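Local coordinates for hypothetical protein Atu2684 (Agrobacterium tumefaciens, PDB 2AXO) that is of unknown function but belongs to the DUF1223 family of the thioredoxin clan and carries a closely spaced disulfide, consistent with a thioredoxin-like fold, at residues A[77-82]-A[200-205]. Sequence-based numbering, arbitrary orientation.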
ATOM      1  N   SER A  77       1.249  -6.941 -16.133  1.00  7.33           N
ATOM      2  CA  SER A  77       2.145  -6.310 -15.181  1.00 10.55           C
ATOM      3  C   SER A  77       1.468  -5.062 -14.613  1.00 10.42           C
ATOM      4  O   SER A  77       1.071  -4.168 -15.361  1.00 10.64           O
ATOM      5  CB  SER A  77       3.455  -5.919 -15.861  1.00 12.46           C
ATOM      6  OG  SER A  77       4.296  -5.247 -14.948  1.00 21.00           O
ATOM      7  N   TYR A  78       1.318  -5.023 -13.291  1.00  8.84           N
ATOM      8  CA  TYR A  78       0.712  -3.879 -12.616  1.00 10.34           C
ATOM      9  C   TYR A  78       1.763  -3.141 -11.795  1.00 12.03           C
ATOM     10  O   TYR A  78       2.172  -3.617 -10.736  1.00 12.94           O
ATOM     11  CB  TYR A  78      -0.397  -4.311 -11.652  1.00 10.61           C
ATOM     12  CG  TYR A  78      -1.594  -4.968 -12.294  1.00  9.09           C
ATOM     13  CD1 TYR A  78      -1.589  -6.329 -12.590  1.00 11.20           C
ATOM     14  CD2 TYR A  78      -2.745  -4.234 -12.583  1.00 11.45           C
ATOM     15  CE1 TYR A  78      -2.701  -6.945 -13.156  1.00 10.91           C
ATOM     16  CE2 TYR A  78      -3.862  -4.839 -13.152  1.00 10.16           C
ATOM     17  CZ  TYR A  78      -3.833  -6.193 -13.435  1.00  9.97           C
ATOM     18  OH  TYR A  78      -4.928  -6.800 -14.000  1.00 11.69           O
ATOM     19  N   HIS A  79       2.197  -1.979 -12.268  1.00 12.57           N
ATOM     20  CA  HIS A  79       3.187  -1.208 -11.528  1.00 13.14           C
ATOM     21  C   HIS A  79       2.526  -0.519 -10.341  1.00 13.48           C
ATOM     22  O   HIS A  79       1.587   0.259 -10.511  1.00 13.39           O
ATOM     23  CB  HIS A  79       3.847  -0.169 -12.437  1.00 13.49           C
ATOM     24  CG  HIS A  79       4.809  -0.756 -13.424  1.00 14.99           C
ATOM     25  ND1 HIS A  79       4.410  -1.571 -14.460  1.00 17.72           N
ATOM     26  CD2 HIS A  79       6.155  -0.648 -13.526  1.00 13.97           C
ATOM     27  CE1 HIS A  79       5.469  -1.940 -15.161  1.00 15.25           C
ATOM     28  NE2 HIS A  79       6.540  -1.394 -14.615  1.00 19.28           N
ATOM     29  N   VAL A  80       3.018  -0.818  -9.140  1.00 15.10           N
ATOM     30  CA  VAL A  80       2.481  -0.232  -7.911  1.00 15.99           C
ATOM     31  C   VAL A  80       3.114   1.129  -7.634  1.00 18.07           C
ATOM     32  O   VAL A  80       4.211   1.421  -8.107  1.00 18.16           O
ATOM     33  CB  VAL A  80       2.714  -1.169  -6.704  1.00 16.83           C
ATOM     34  CG1 VAL A  80       1.941  -2.461  -6.911  1.00 17.32           C
ATOM     35  CG2 VAL A  80       4.202  -1.456  -6.535  1.00 15.36           C
ATOM     36  N   ASP A  81       2.427   1.965  -6.863  1.00 19.82           N
ATOM     37  CA  ASP A  81       2.949   3.297  -6.584  1.00 21.35           C
ATOM     38  C   ASP A  81       3.727   3.446  -5.284  1.00 22.17           C
ATOM     39  O   ASP A  81       4.326   4.491  -5.042  1.00 23.72           O
ATOM     40  CB  ASP A  81       1.806   4.322  -6.607  1.00 23.01           C
ATOM     41  CG  ASP A  81       0.830   4.141  -5.459  1.00 23.63           C
ATOM     42  OD1 ASP A  81       0.936   3.137  -4.722  1.00 22.99           O
ATOM     43  OD2 ASP A  81      -0.053   5.007  -5.292  1.00 25.76           O
ATOM     44  N   TYR A  82       3.754   2.409  -4.455  1.00 21.18           N
ATOM     45  CA  TYR A  82       4.452   2.549  -3.190  1.00 21.89           C
ATOM     46  C   TYR A  82       5.974   2.437  -3.205  1.00 21.41           C
ATOM     47  O   TYR A  82       6.600   2.225  -2.168  1.00 22.24           O
ATOM     48  CB  TYR A  82       3.844   1.606  -2.144  1.00 21.65           C
ATOM     49  CG  TYR A  82       3.741   0.145  -2.517  1.00 21.03           C
ATOM     50  CD1 TYR A  82       4.868  -0.672  -2.532  1.00 21.13           C
ATOM     51  CD2 TYR A  82       2.498  -0.442  -2.742  1.00 20.10           C
ATOM     52  CE1 TYR A  82       4.758  -2.044  -2.746  1.00 18.85           C
ATOM     53  CE2 TYR A  82       2.373  -1.806  -2.960  1.00 16.48           C
ATOM     54  CZ  TYR A  82       3.503  -2.603  -2.954  1.00 17.18           C
ATOM     55  OH  TYR A  82       3.375  -3.962  -3.113  1.00 13.99           O
ATOM     56  N   TRP A 200       6.871  -5.081 -20.014  1.00 14.13           N
ATOM     57  CA  TRP A 200       5.853  -5.599 -20.923  1.00 12.52           C
ATOM     58  C   TRP A 200       4.490  -5.756 -20.272  1.00 11.68           C
ATOM     59  O   TRP A 200       4.391  -6.096 -19.095  1.00 11.36           O
ATOM     60  CB  TRP A 200       6.297  -6.952 -21.491  1.00 13.00           C
ATOM     61  CG  TRP A 200       7.499  -6.852 -22.387  1.00 15.10           C
ATOM     62  CD1 TRP A 200       8.794  -6.645 -22.008  1.00 15.59           C
ATOM     63  CD2 TRP A 200       7.496  -6.882 -23.816  1.00 14.22           C
ATOM     64  NE1 TRP A 200       9.600  -6.541 -23.118  1.00 16.28           N
ATOM     65  CE2 TRP A 200       8.827  -6.684 -24.241  1.00 15.81           C
ATOM     66  CE3 TRP A 200       6.497  -7.059 -24.782  1.00 14.05           C
ATOM     67  CZ2 TRP A 200       9.185  -6.648 -25.592  1.00 15.72           C
ATOM     68  CZ3 TRP A 200       6.851  -7.026 -26.125  1.00 15.22           C
ATOM     69  CH2 TRP A 200       8.187  -6.823 -26.516  1.00 14.28           C
ATOM     70  N   HIS A 201       3.449  -5.507 -21.062  1.00  8.12           N
ATOM     71  CA  HIS A 201       2.063  -5.611 -20.626  1.00  9.27           C
ATOM     72  C   HIS A 201       1.750  -4.816 -19.356  1.00  9.25           C
ATOM     73  O   HIS A 201       1.025  -5.280 -18.479  1.00  7.74           O
ATOM     74  CB  HIS A 201       1.677  -7.093 -20.472  1.00  7.03           C
ATOM     75  CG  HIS A 201       1.586  -7.828 -21.777  1.00 10.11           C
ATOM     76  ND1 HIS A 201       0.883  -9.004 -21.928  1.00  7.99           N
ATOM     77  CD2 HIS A 201       2.087  -7.530 -23.002  1.00  8.84           C
ATOM     78  CE1 HIS A 201       0.949  -9.396 -23.189  1.00  6.87           C
ATOM     79  NE2 HIS A 201       1.672  -8.520 -23.861  1.00  7.84           N
ATOM     80  N   SER A 202       2.301  -3.605 -19.290  1.00  9.52           N
ATOM     81  CA  SER A 202       2.101  -2.696 -18.168  1.00  9.62           C
ATOM     82  C   SER A 202       0.687  -2.117 -18.221  1.00  9.33           C
ATOM     83  O   SER A 202       0.352  -1.327 -19.110  1.00  8.04           O
ATOM     84  CB  SER A 202       3.130  -1.560 -18.212  1.00 10.67           C
ATOM     85  OG  SER A 202       4.446  -2.050 -18.047  1.00 14.12           O
ATOM     86  N   VAL A 203      -0.138  -2.525 -17.262  1.00  6.49           N
ATOM     87  CA  VAL A 203      -1.524  -2.079 -17.186  1.00  8.26           C
ATOM     88  C   VAL A 203      -1.650  -0.620 -16.745  1.00  8.82           C
ATOM     89  O   VAL A 203      -1.070  -0.218 -15.738  1.00  8.57           O
ATOM     90  CB  VAL A 203      -2.312  -2.981 -16.213  1.00  9.79           C
ATOM     91  CG1 VAL A 203      -3.751  -2.503 -16.084  1.00  7.94           C
ATOM     92  CG2 VAL A 203      -2.276  -4.424 -16.711  1.00  9.14           C
ATOM     93  N   TYR A 204      -2.410   0.165 -17.503  1.00  7.31           N
ATOM     94  CA  TYR A 204      -2.604   1.571 -17.160  1.00  9.22           C
ATOM     95  C   TYR A 204      -4.056   1.921 -16.867  1.00  9.66           C
ATOM     96  O   TYR A 204      -4.361   3.049 -16.479  1.00  9.25           O
ATOM     97  CB  TYR A 204      -2.077   2.480 -18.269  1.00 10.39           C
ATOM     98  CG  TYR A 204      -2.775   2.323 -19.595  1.00  9.63           C
ATOM     99  CD1 TYR A 204      -2.281   1.452 -20.565  1.00  9.71           C
ATOM    100  CD2 TYR A 204      -3.915   3.065 -19.893  1.00 10.95           C
ATOM    101  CE1 TYR A 204      -2.902   1.328 -21.804  1.00 10.65           C
ATOM    102  CE2 TYR A 204      -4.547   2.948 -21.125  1.00  7.50           C
ATOM    103  CZ  TYR A 204      -4.034   2.081 -22.078  1.00  9.62           C
ATOM    104  OH  TYR A 204      -4.644   1.985 -23.306  1.00 10.60           O
ATOM    105  N   ASP A 205      -4.956   0.965 -17.074  1.00  8.86           N
ATOM    106  CA  ASP A 205      -6.368   1.181 -16.788  1.00 11.03           C
ATOM    107  C   ASP A 205      -7.105  -0.146 -16.740  1.00 10.85           C
ATOM    108  O   ASP A 205      -6.851  -1.040 -17.543  1.00  9.95           O
ATOM    109  CB  ASP A 205      -7.020   2.100 -17.829  1.00 10.57           C
ATOM    110  CG  ASP A 205      -8.440   2.490 -17.445  1.00 16.43           C
ATOM    111  OD1 ASP A 205      -8.666   2.805 -16.256  1.00 16.42           O
ATOM    112  OD2 ASP A 205      -9.332   2.488 -18.325  1.00 17.11           O
TER
HETATM  113  O   HOH W   1       1.522  -0.698 -14.835  1.00 13.77           O
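Ser77 and Val203 join the edge strands of two different sheets through a single parallel beta bridge between Ser77 and Ser202. The backbone of Ser77 is used in both directions: its N donates to His201 O at 2.9 Å. Its O in turn receives Val203 N at 2.8 Å. Ser202 CA adds a C-H...O contact to that same carbonyl oxygen. As the strand axes diverge by 64°, direct pairing gives way one step later to a water, which accepts from His79 N and donates to Val203 O.

Side chains pack on both sides of this crossing. Val203, with CG2 anti to its carbonyl carbon, sets that methyl over one face of the Tyr78 ring, 4.0 Å from the ring centroid in a CH-pi contact, and CG1 lies 3.8 Å from Tyr78 CE2. His79 brings CE1 to 3.1 Å from Ser202 OG, approached obliquely to the imidazole, whereas Ser77 CB rests 3.4 Å from Trp200 O.

The bridge thus splices strand 74-79, at the edge of the four-stranded mixed sheet, to strand 196-212, at the edge of an antiparallel one. Strand 45-50 pairs beyond Tyr78 and strand 172-186 beyond Ser202; Leu64 of helix 58-70 packs on Ser77, and Asn97 of helix 95-107 bonds both His79 O and Val203 O.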